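Long-range contacts in dopamine N-acetyltransferase-like Protein (Tribolium castaneum, PDB 6V3T), which binds acetyl-CoA and probably transfers acetyl and longer fatty acyl groups from coenzyme A to the amine of serotonin and related arylalkylamines: residues V118-E123 against H153-V158; A76-V81 against L112-N117; F176-C181 against K206-V211; Q49-G54 against V70-I75. All blocks are in the same frame, centred on the assembly; numbering follows the deposited sequence.

Interaction 1 (V118-E123 against H153-V158); sequences VDKIFE and HGFKLV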
# COMPACT_ATOMS: atom_id res chain seq x y z
N VAL A 118 14.71 4.97 14.33
CA VAL A 118 13.79 3.86 14.72
C VAL A 118 14.28 2.59 14.03
O VAL A 118 15.01 2.71 13.04
CB VAL A 118 12.33 4.17 14.33
CG1 VAL A 118 11.81 5.42 15.04
CG2 VAL A 118 12.16 4.30 12.82
N ASP A 119 13.86 1.43 14.55
CA ASP A 119 14.33 0.09 14.09
C ASP A 119 13.18 -0.63 13.37
O ASP A 119 13.48 -1.55 12.59
CB ASP A 119 14.87 -0.75 15.25
CG ASP A 119 15.89 -0.05 16.14
OD1 ASP A 119 16.61 0.83 15.64
OD2 ASP A 119 15.94 -0.39 17.34
N LYS A 120 11.93 -0.24 13.65
CA LYS A 120 10.71 -0.75 12.97
C LYS A 120 9.85 0.43 12.53
O LYS A 120 9.91 1.48 13.19
CB LYS A 120 9.93 -1.70 13.89
CG LYS A 120 9.45 -1.11 15.22
CD LYS A 120 8.82 -2.14 16.15
CE LYS A 120 8.21 -1.53 17.40
NZ LYS A 120 7.66 -2.58 18.29
N ILE A 121 9.10 0.28 11.43
CA ILE A 121 8.13 1.28 10.90
C ILE A 121 6.81 0.58 10.57
O ILE A 121 6.83 -0.44 9.83
CB ILE A 121 8.68 2.03 9.66
CG1 ILE A 121 9.90 2.88 9.99
CG2 ILE A 121 7.59 2.87 9.02
CD1 ILE A 121 10.62 3.41 8.77
N PHE A 122 5.71 1.15 11.05
CA PHE A 122 4.33 0.74 10.69
C PHE A 122 4.05 1.23 9.27
O PHE A 122 4.16 2.45 8.99
CB PHE A 122 3.33 1.31 11.70
CG PHE A 122 1.98 0.65 11.69
CD1 PHE A 122 1.03 0.99 10.75
CD2 PHE A 122 1.65 -0.30 12.64
CE1 PHE A 122 -0.22 0.40 10.76
CE2 PHE A 122 0.41 -0.90 12.64
CZ PHE A 122 -0.53 -0.55 11.70
N GLU A 123 3.70 0.30 8.39
CA GLU A 123 3.48 0.58 6.96
C GLU A 123 2.04 0.23 6.60
O GLU A 123 1.73 -0.96 6.54
CB GLU A 123 4.47 -0.24 6.13
CG GLU A 123 5.79 0.46 5.92
CD GLU A 123 6.75 -0.18 4.95
OE1 GLU A 123 6.61 -1.39 4.66
OE2 GLU A 123 7.68 0.52 4.52
N HIS A 153 0.40 -0.84 19.55
CA HIS A 153 1.55 -1.78 19.43
C HIS A 153 2.88 -1.02 19.59
O HIS A 153 3.93 -1.58 19.25
CB HIS A 153 1.47 -2.55 18.11
CG HIS A 153 0.37 -3.55 18.11
ND1 HIS A 153 -0.95 -3.18 18.20
CD2 HIS A 153 0.40 -4.90 18.05
CE1 HIS A 153 -1.70 -4.27 18.18
NE2 HIS A 153 -0.89 -5.33 18.08
N GLY A 154 2.81 0.21 20.09
CA GLY A 154 3.97 0.98 20.56
C GLY A 154 4.94 1.31 19.45
O GLY A 154 6.15 1.40 19.74
N PHE A 155 4.44 1.49 18.22
CA PHE A 155 5.19 2.06 17.07
C PHE A 155 5.34 3.58 17.26
O PHE A 155 4.55 4.17 18.03
CB PHE A 155 4.51 1.72 15.74
CG PHE A 155 4.69 0.29 15.30
CD1 PHE A 155 3.81 -0.69 15.73
CD2 PHE A 155 5.74 -0.08 14.48
CE1 PHE A 155 3.97 -2.01 15.33
CE2 PHE A 155 5.90 -1.39 14.08
CZ PHE A 155 5.01 -2.35 14.51
N LYS A 156 6.34 4.17 16.60
CA LYS A 156 6.68 5.61 16.72
C LYS A 156 6.43 6.35 15.41
O LYS A 156 6.14 7.55 15.48
CB LYS A 156 8.15 5.79 17.12
CG LYS A 156 8.51 5.31 18.52
CD LYS A 156 10.00 5.28 18.78
CE LYS A 156 10.33 5.28 20.25
NZ LYS A 156 11.79 5.19 20.47
N LEU A 157 6.56 5.67 14.26
CA LEU A 157 6.39 6.26 12.90
C LEU A 157 5.47 5.37 12.05
O LEU A 157 5.74 4.16 11.93
CB LEU A 157 7.74 6.38 12.20
CG LEU A 157 7.72 7.19 10.90
CD1 LEU A 157 8.06 8.65 11.18
CD2 LEU A 157 8.68 6.62 9.88
N VAL A 158 4.47 5.99 11.42
CA VAL A 158 3.59 5.33 10.42
C VAL A 158 3.96 5.92 9.06
O VAL A 158 4.19 7.15 8.99
CB VAL A 158 2.09 5.53 10.75
CG1 VAL A 158 1.20 4.89 9.70
CG2 VAL A 158 1.75 4.99 12.13
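Phe155 is gripped between Lys120 and Phe122, which meet opposite faces of its ring. On one face the extended Lys120 chain crosses the ring at about a right angle. Its CD lies 3.7 Å from Phe155 CE2, CE makes a CH-pi contact, and NZ stands 4.7 Å from the ring centroid, 10° off the normal, as a cation-pi partner. Lys120 CG itself, held between its own backbone N and carbonyl carbon (chi1 59°), rests near CE2 and CD2 of Phe155. On the other face Phe122 comes edge-on: its CD2 is 3.8 Å from Phe155 CD1 and the planes stand at 80°, a T-shaped pair to which Phe122 CB adds a second CH-pi contact.

Beside the rings the backbones join. Phe122 N donates to Leu157 O at 3.1 Å, nearly along the C=O axis, and Val158 CA approaches Phe122 O at 3.3 Å. This is a parallel bridge between the first and last strands of the beta-alpha-beta unit 120-129, 138-152, 157-162, whose connection carries the acetyl-CoA-binding residues Gly135, Gly137, Ala139 and Lys140.

Phe122 and Val158 point side by side, CB to CG2 4.0 Å, against Ala150 of the connecting helix. Ile121 and Leu157 lie in the same manner on the other sheet face, CD1 to CD2 3.9 Å, with Leu112 and Phe113 against Ile121. Phe155 is delivered by the helix end, where Gly154, at positive phi, is the C-prime residue of a Schellman motif: Phe155 N bonds to Ala150 O and Gly154 N to Glu151 O.

Interaction 2 (A76-V81 against L112-N117); sequences ARRGDV and LFTKYN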
# COMPACT_ATOMS: atom_id res chain seq x y z
N ALA A 76 7.93 -2.85 8.84
CA ALA A 76 9.16 -2.66 8.05
C ALA A 76 10.35 -2.56 9.00
O ALA A 76 10.20 -1.93 10.06
CB ALA A 76 9.06 -1.43 7.19
N ARG A 77 11.48 -3.17 8.62
CA ARG A 77 12.74 -3.21 9.42
C ARG A 77 13.91 -2.78 8.54
O ARG A 77 13.80 -2.87 7.30
CB ARG A 77 12.94 -4.61 10.00
CG ARG A 77 12.01 -4.92 11.17
CD ARG A 77 12.19 -6.31 11.73
NE ARG A 77 11.22 -6.54 12.80
CZ ARG A 77 10.04 -7.15 12.66
NH1 ARG A 77 9.25 -7.28 13.71
NH2 ARG A 77 9.65 -7.62 11.49
N ARG A 78 14.99 -2.30 9.17
CA ARG A 78 16.25 -1.93 8.48
C ARG A 78 16.71 -3.11 7.63
O ARG A 78 16.59 -4.25 8.12
CB ARG A 78 17.32 -1.55 9.50
CG ARG A 78 17.06 -0.23 10.21
CD ARG A 78 18.04 0.00 11.34
NE ARG A 78 18.45 1.40 11.37
CZ ARG A 78 18.25 2.24 12.38
NH1 ARG A 78 18.67 3.49 12.29
NH2 ARG A 78 17.64 1.83 13.48
N GLY A 79 17.14 -2.84 6.39
CA GLY A 79 17.64 -3.85 5.45
C GLY A 79 16.54 -4.59 4.70
O GLY A 79 16.87 -5.28 3.74
N ASP A 80 15.28 -4.46 5.11
CA ASP A 80 14.12 -5.08 4.40
C ASP A 80 14.16 -4.67 2.92
O ASP A 80 14.04 -5.56 2.06
CB ASP A 80 12.79 -4.71 5.05
CG ASP A 80 12.48 -5.48 6.31
OD1 ASP A 80 13.33 -6.28 6.73
OD2 ASP A 80 11.39 -5.27 6.88
N VAL A 81 14.32 -3.37 2.65
CA VAL A 81 14.34 -2.78 1.27
C VAL A 81 15.45 -3.45 0.46
O VAL A 81 15.17 -3.91 -0.67
CB VAL A 81 14.55 -1.26 1.26
CG1 VAL A 81 13.38 -0.55 0.60
CG2 VAL A 81 14.85 -0.67 2.63
N LEU A 112 14.41 6.50 6.30
CA LEU A 112 13.44 6.99 7.31
C LEU A 112 13.88 6.46 8.67
O LEU A 112 13.79 7.23 9.66
CB LEU A 112 12.01 6.56 6.96
CG LEU A 112 11.33 7.33 5.82
CD1 LEU A 112 9.89 6.86 5.61
CD2 LEU A 112 11.36 8.83 6.06
N PHE A 113 14.37 5.21 8.71
CA PHE A 113 14.92 4.55 9.93
C PHE A 113 15.97 5.45 10.56
O PHE A 113 15.97 5.57 11.80
CB PHE A 113 15.52 3.19 9.61
CG PHE A 113 14.50 2.18 9.15
CD1 PHE A 113 13.63 1.59 10.05
CD2 PHE A 113 14.41 1.83 7.81
CE1 PHE A 113 12.69 0.66 9.63
CE2 PHE A 113 13.47 0.90 7.40
CZ PHE A 113 12.62 0.32 8.30
N THR A 114 16.84 6.06 9.75
CA THR A 114 17.90 7.00 10.22
C THR A 114 17.26 8.35 10.51
O THR A 114 17.55 8.92 11.57
CB THR A 114 19.06 7.09 9.22
OG1 THR A 114 19.74 5.83 9.23
CG2 THR A 114 20.04 8.20 9.54
N LYS A 115 16.40 8.84 9.62
CA LYS A 115 15.78 10.18 9.74
C LYS A 115 15.12 10.34 11.11
O LYS A 115 15.33 11.39 11.73
CB LYS A 115 14.74 10.42 8.64
CG LYS A 115 14.19 11.84 8.60
CD LYS A 115 13.58 12.21 7.27
CE LYS A 115 13.09 13.64 7.21
NZ LYS A 115 11.68 13.73 7.60
N TYR A 116 14.37 9.34 11.56
CA TYR A 116 13.54 9.40 12.79
C TYR A 116 14.14 8.51 13.89
O TYR A 116 13.53 8.39 14.97
CB TYR A 116 12.10 9.02 12.47
CG TYR A 116 11.41 10.03 11.60
CD1 TYR A 116 10.97 11.23 12.13
CD2 TYR A 116 11.23 9.81 10.24
CE1 TYR A 116 10.34 12.18 11.34
CE2 TYR A 116 10.60 10.76 9.44
CZ TYR A 116 10.16 11.94 9.99
OH TYR A 116 9.55 12.89 9.22
N ASN A 117 15.30 7.90 13.61
CA ASN A 117 16.03 7.03 14.57
C ASN A 117 15.09 5.96 15.15
O ASN A 117 14.74 6.07 16.32
CB ASN A 117 16.67 7.87 15.68
CG ASN A 117 17.34 7.02 16.73
OD1 ASN A 117 17.70 5.87 16.46
ND2 ASN A 117 17.50 7.56 17.93
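Phe113 lies between the end of strand 67-77 and the side chain of Arg78. Arg78 lies over one face of the ring: its backbone N stands over the rim, and CG makes a CH-pi contact 4.1 Å from the centroid, 27° off the normal. The two side chains run past each other in opposite directions. A bend at chi3 (140°) places Arg78 NE 3.9 Å from Phe113 CB, and the guanidinium has that CB over one of its faces, its plane 33° from the ring. The ring's far end reaches the strand, with CZ 4.1 Å from Ala76 CB and CE1 3.6 Å from Ala76 O, which lies at the ring edge.

Arg78 is set by a type II turn from Arg77 to Asp80, leading through the N-cap Gly79 into helix 80-90. Asp80 OD2 accepts from Arg77 N at 2.7 Å, met from above the carboxylate plane.

No hydrogen bond crosses this contact. Arg78 NH1 is 3.4 Å from Phe113 O but poorly angled, and the charge is answered outside the two segments, where NH2 forms a salt bridge with Asp119 that probably steadies the outer end of the arginine. The adhesion between the segments is therefore mainly nonpolar, aliphatic carbon against an aromatic face.

Interaction 3 (F176-C181 against K206-V211); sequences FITEKC and KVMTKV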
# COMPACT_ATOMS: atom_id res chain seq x y z
N PHE A 176 -0.53 13.70 8.02
CA PHE A 176 0.72 13.11 7.49
C PHE A 176 1.50 14.16 6.69
O PHE A 176 0.90 14.98 5.98
CB PHE A 176 0.41 11.90 6.60
CG PHE A 176 0.15 10.64 7.37
CD1 PHE A 176 -0.83 10.61 8.36
CD2 PHE A 176 0.88 9.50 7.12
CE1 PHE A 176 -1.06 9.45 9.07
CE2 PHE A 176 0.63 8.33 7.83
CZ PHE A 176 -0.34 8.31 8.81
N ILE A 177 2.83 14.09 6.81
CA ILE A 177 3.83 14.93 6.10
C ILE A 177 4.30 14.16 4.86
O ILE A 177 4.46 12.94 4.96
CB ILE A 177 4.98 15.25 7.07
CG1 ILE A 177 4.58 16.35 8.05
CG2 ILE A 177 6.27 15.59 6.35
CD1 ILE A 177 4.45 17.72 7.42
N THR A 178 4.54 14.86 3.75
CA THR A 178 5.18 14.30 2.53
C THR A 178 6.70 14.27 2.73
O THR A 178 7.31 15.35 2.89
CB THR A 178 4.81 15.07 1.26
OG1 THR A 178 3.45 14.78 0.96
CG2 THR A 178 5.67 14.71 0.08
N GLU A 179 7.28 13.06 2.72
CA GLU A 179 8.73 12.80 2.87
C GLU A 179 9.42 12.99 1.52
O GLU A 179 10.36 13.79 1.45
CB GLU A 179 8.97 11.37 3.36
CG GLU A 179 8.48 11.13 4.77
CD GLU A 179 9.30 11.81 5.86
OE1 GLU A 179 10.36 12.37 5.53
OE2 GLU A 179 8.88 11.76 7.02
N LYS A 180 8.97 12.27 0.50
CA LYS A 180 9.44 12.44 -0.89
C LYS A 180 8.24 12.54 -1.83
O LYS A 180 7.28 11.78 -1.66
CB LYS A 180 10.36 11.30 -1.33
CG LYS A 180 10.79 11.38 -2.79
CD LYS A 180 12.15 10.84 -3.08
CE LYS A 180 13.27 11.83 -2.88
NZ LYS A 180 13.69 12.49 -4.13
N CYS A 181 8.30 13.45 -2.79
CA CYS A 181 7.31 13.59 -3.87
C CYS A 181 8.00 13.35 -5.21
O CYS A 181 9.06 13.98 -5.44
CB CYS A 181 6.66 14.97 -3.82
SG CYS A 181 5.17 15.06 -4.84
N LYS A 206 3.61 10.00 -3.54
CA LYS A 206 4.17 10.56 -2.30
C LYS A 206 4.38 9.43 -1.32
O LYS A 206 3.44 8.62 -1.14
CB LYS A 206 3.20 11.55 -1.66
CG LYS A 206 3.21 12.95 -2.25
CD LYS A 206 2.05 13.75 -1.74
CE LYS A 206 2.15 15.22 -2.00
NZ LYS A 206 1.08 15.93 -1.28
N VAL A 207 5.57 9.37 -0.72
CA VAL A 207 5.80 8.69 0.58
C VAL A 207 5.40 9.69 1.66
O VAL A 207 5.86 10.85 1.61
CB VAL A 207 7.25 8.19 0.72
CG1 VAL A 207 7.54 7.67 2.11
CG2 VAL A 207 7.54 7.11 -0.31
N MET A 208 4.52 9.27 2.57
CA MET A 208 3.89 10.13 3.60
C MET A 208 4.00 9.43 4.94
O MET A 208 4.07 8.19 4.98
CB MET A 208 2.43 10.41 3.26
CG MET A 208 2.25 11.00 1.87
SD MET A 208 0.56 11.53 1.47
CE MET A 208 0.53 13.12 2.31
N THR A 209 4.01 10.21 6.01
CA THR A 209 4.56 9.83 7.32
C THR A 209 3.86 10.63 8.42
O THR A 209 3.60 11.83 8.20
CB THR A 209 6.07 10.07 7.31
OG1 THR A 209 6.64 8.79 7.03
CG2 THR A 209 6.62 10.65 8.60
N LYS A 210 3.59 9.99 9.55
CA LYS A 210 3.21 10.68 10.80
C LYS A 210 3.92 10.02 11.96
O LYS A 210 4.10 8.79 11.92
CB LYS A 210 1.70 10.64 11.00
CG LYS A 210 1.17 11.79 11.85
CD LYS A 210 -0.28 11.62 12.23
CE LYS A 210 -0.75 12.67 13.20
NZ LYS A 210 -1.72 12.09 14.17
N VAL A 211 4.29 10.83 12.96
CA VAL A 211 4.96 10.39 14.22
C VAL A 211 3.86 10.25 15.29
O VAL A 211 3.00 11.14 15.34
CB VAL A 211 6.04 11.41 14.63
CG1 VAL A 211 6.94 10.87 15.74
CG2 VAL A 211 6.88 11.87 13.44
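The Phe176 ring carries Lys210 CB over the centre of one face, a CH-pi contact 3.6 Å from the centroid, while the carbonyl carbon of Met208 lies at its edge. Phe143 of helix 138-152 packs against the same ring in an edge-to-face pair. The Glu179 carboxylate reaches Thr209 on the face that carries Val207 and Thr209: a bend at chi2 (-71°) sets CD beside Thr209, and OE2 lies near Thr209 CB and CG2. Its polar demand is met elsewhere, by a salt bridge from Lys115 NZ to OE1 and a hydrogen bond between OE2 and Tyr116 OH.

The backbones run antiparallel. Ile177 N donates to Thr209 O at 2.8 Å and 162°; the return bond from Thr209 N to Ile177 O is weak. Thr178 and Met208 form the next, non-hydrogen-bonded pair. Regular pairing then breaks, for Glu179 and Lys180 both face Val207: Glu179 N gives to Val207 O at 2.9 Å, and Val207 N gives to Lys180 O at 3.1 Å, a classic beta bulge.

Beyond it the extended Lys206 chain passes across Thr178, with CD 3.2 Å from Thr178 OG1, and its CG lies 3.9 Å from Cys181 SG. Cys181 takes part in an interchain disulfide in a crystal structure of this protein.

Strand 204-211 lies between 157-162 and the edge strand 177-183, although 177-183 comes earlier in the chain. This inserted antiparallel last strand is the C-terminal hallmark of the GNAT acetyltransferase fold.

Interaction 4 (Q49-G54 against V70-I75); sequences QTLEDG and VALNGI
Leu72 meets the helix end first, its CG 4.3 Å from Leu51 CG and its CB 4.2 Å from the methyl CG2 of Thr50. With Thr50 OG1 at chi1 -57°, CG2 stands anti to the backbone N and is the branch that faces the strand. The same methyl also touches the Asn73 carbonyl, 3.5 Å from Asn73 O. Thr50 O also faces Asn73 O, but both are acceptors and no bond joins them. The side chain of Asn73 points away from the helix, where its ND2 bonds to Leu55 O and to Ser146 OG of helix 138-152.

At Gly74 the absence of a side chain lets the helix come in close: its CA is 4.9 Å from that of Thr50, and its N is 3.7 Å from Thr50 CG2. Thr50 OG1 is held by Arg125 NH1 and by His46 O.

Ile75 supplies the polar tie. Its N-H points almost straight at Asp53 OD2, 3.0 Å at 170°, meeting the carboxylate on the anti side and 30° out of its plane. The same oxygen lies against Ile75 CG1.

The C-terminal end of helix 41-52 is thereby fastened to one face of strand 67-77, while helix 138-152 takes the other, the helix-sheet-helix layering of the GNAT fold.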
# COMPACT_ATOMS: atom_id res chain seq x y z
N GLN A 49 1.94 -12.53 3.80
CA GLN A 49 2.97 -12.34 4.86
C GLN A 49 2.64 -11.09 5.69
O GLN A 49 2.75 -11.17 6.93
CB GLN A 49 4.36 -12.22 4.25
CG GLN A 49 4.81 -13.48 3.52
CD GLN A 49 6.22 -13.35 3.02
OE1 GLN A 49 6.79 -12.26 2.99
NE2 GLN A 49 6.81 -14.47 2.62
N THR A 50 2.29 -9.99 5.03
CA THR A 50 1.85 -8.72 5.66
C THR A 50 0.67 -9.04 6.59
O THR A 50 0.63 -8.52 7.72
CB THR A 50 1.48 -7.66 4.62
OG1 THR A 50 2.60 -7.45 3.76
CG2 THR A 50 1.07 -6.34 5.23
N LEU A 51 -0.26 -9.87 6.12
CA LEU A 51 -1.46 -10.29 6.88
C LEU A 51 -1.03 -11.07 8.13
O LEU A 51 -1.73 -10.96 9.15
CB LEU A 51 -2.37 -11.11 5.98
CG LEU A 51 -3.35 -10.28 5.14
CD1 LEU A 51 -3.72 -10.98 3.85
CD2 LEU A 51 -4.59 -9.93 5.95
N GLU A 52 0.08 -11.81 8.06
CA GLU A 52 0.53 -12.70 9.16
C GLU A 52 1.29 -11.90 10.22
O GLU A 52 1.52 -12.47 11.29
CB GLU A 52 1.29 -13.90 8.59
CG GLU A 52 0.40 -15.11 8.57
CD GLU A 52 0.56 -16.15 7.48
OE1 GLU A 52 1.71 -16.43 7.09
OE2 GLU A 52 -0.47 -16.71 7.07
N ASP A 53 1.62 -10.63 9.96
CA ASP A 53 2.09 -9.68 11.01
C ASP A 53 0.92 -9.40 11.97
O ASP A 53 1.18 -9.04 13.14
CB ASP A 53 2.64 -8.39 10.39
CG ASP A 53 4.04 -8.51 9.80
OD1 ASP A 53 4.34 -9.56 9.18
OD2 ASP A 53 4.82 -7.55 9.97
N GLY A 54 -0.31 -9.54 11.46
CA GLY A 54 -1.57 -9.47 12.22
C GLY A 54 -1.84 -8.08 12.77
O GLY A 54 -2.20 -8.00 13.95
N VAL A 70 -10.28 -3.15 3.29
CA VAL A 70 -9.19 -3.63 4.18
C VAL A 70 -8.02 -2.64 4.13
O VAL A 70 -7.78 -2.03 3.07
CB VAL A 70 -8.73 -5.05 3.78
CG1 VAL A 70 -9.82 -6.08 4.03
CG2 VAL A 70 -8.26 -5.11 2.33
N ALA A 71 -7.32 -2.49 5.26
CA ALA A 71 -5.99 -1.85 5.35
C ALA A 71 -4.97 -2.89 5.82
O ALA A 71 -5.04 -3.31 6.99
CB ALA A 71 -6.03 -0.67 6.29
N LEU A 72 -4.09 -3.31 4.92
CA LEU A 72 -3.00 -4.28 5.21
C LEU A 72 -1.80 -3.50 5.75
O LEU A 72 -1.27 -2.60 5.05
CB LEU A 72 -2.68 -5.08 3.94
CG LEU A 72 -3.59 -6.28 3.69
CD1 LEU A 72 -5.01 -6.05 4.21
CD2 LEU A 72 -3.63 -6.64 2.22
N ASN A 73 -1.44 -3.81 7.00
CA ASN A 73 -0.36 -3.13 7.75
C ASN A 73 0.72 -4.17 8.05
O ASN A 73 0.36 -5.29 8.45
CB ASN A 73 -0.91 -2.46 9.02
CG ASN A 73 -2.09 -1.55 8.73
OD1 ASN A 73 -2.07 -0.78 7.77
ND2 ASN A 73 -3.13 -1.65 9.54
N GLY A 74 1.98 -3.80 7.82
CA GLY A 74 3.15 -4.65 8.09
C GLY A 74 4.25 -3.88 8.80
O GLY A 74 4.30 -2.63 8.68
N ILE A 75 5.13 -4.61 9.50
CA ILE A 75 6.31 -4.05 10.21
C ILE A 75 7.47 -4.04 9.22
O ILE A 75 7.88 -5.14 8.81
CB ILE A 75 6.65 -4.86 11.48
CG1 ILE A 75 5.41 -5.24 12.29
CG2 ILE A 75 7.66 -4.09 12.33
CD1 ILE A 75 5.67 -6.20 13.44

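Overall arrangement
All four contacts build on one mixed sheet, ordered 67-77, 120-129, 157-162, 204-211, 177-183 across this part. Along the chain they close in series: interaction 4, then 2, 1 and 3. Interaction 1 is the hub, its centre about 10 Å from that of interaction 2, about 13 Å from that of interaction 4 and about 14 Å from that of interaction 3, with backbone hydrogen bonds to all three. Interactions 2 and 4 share strand 67-77, whereas the centres of 3 and 4 are about 20 Å apart and their atoms do not touch. Interactions 2 and 3 meet through polar side chains. Together the four contacts link successive parts of the chain into the sheet that carries the acetyl-CoA site.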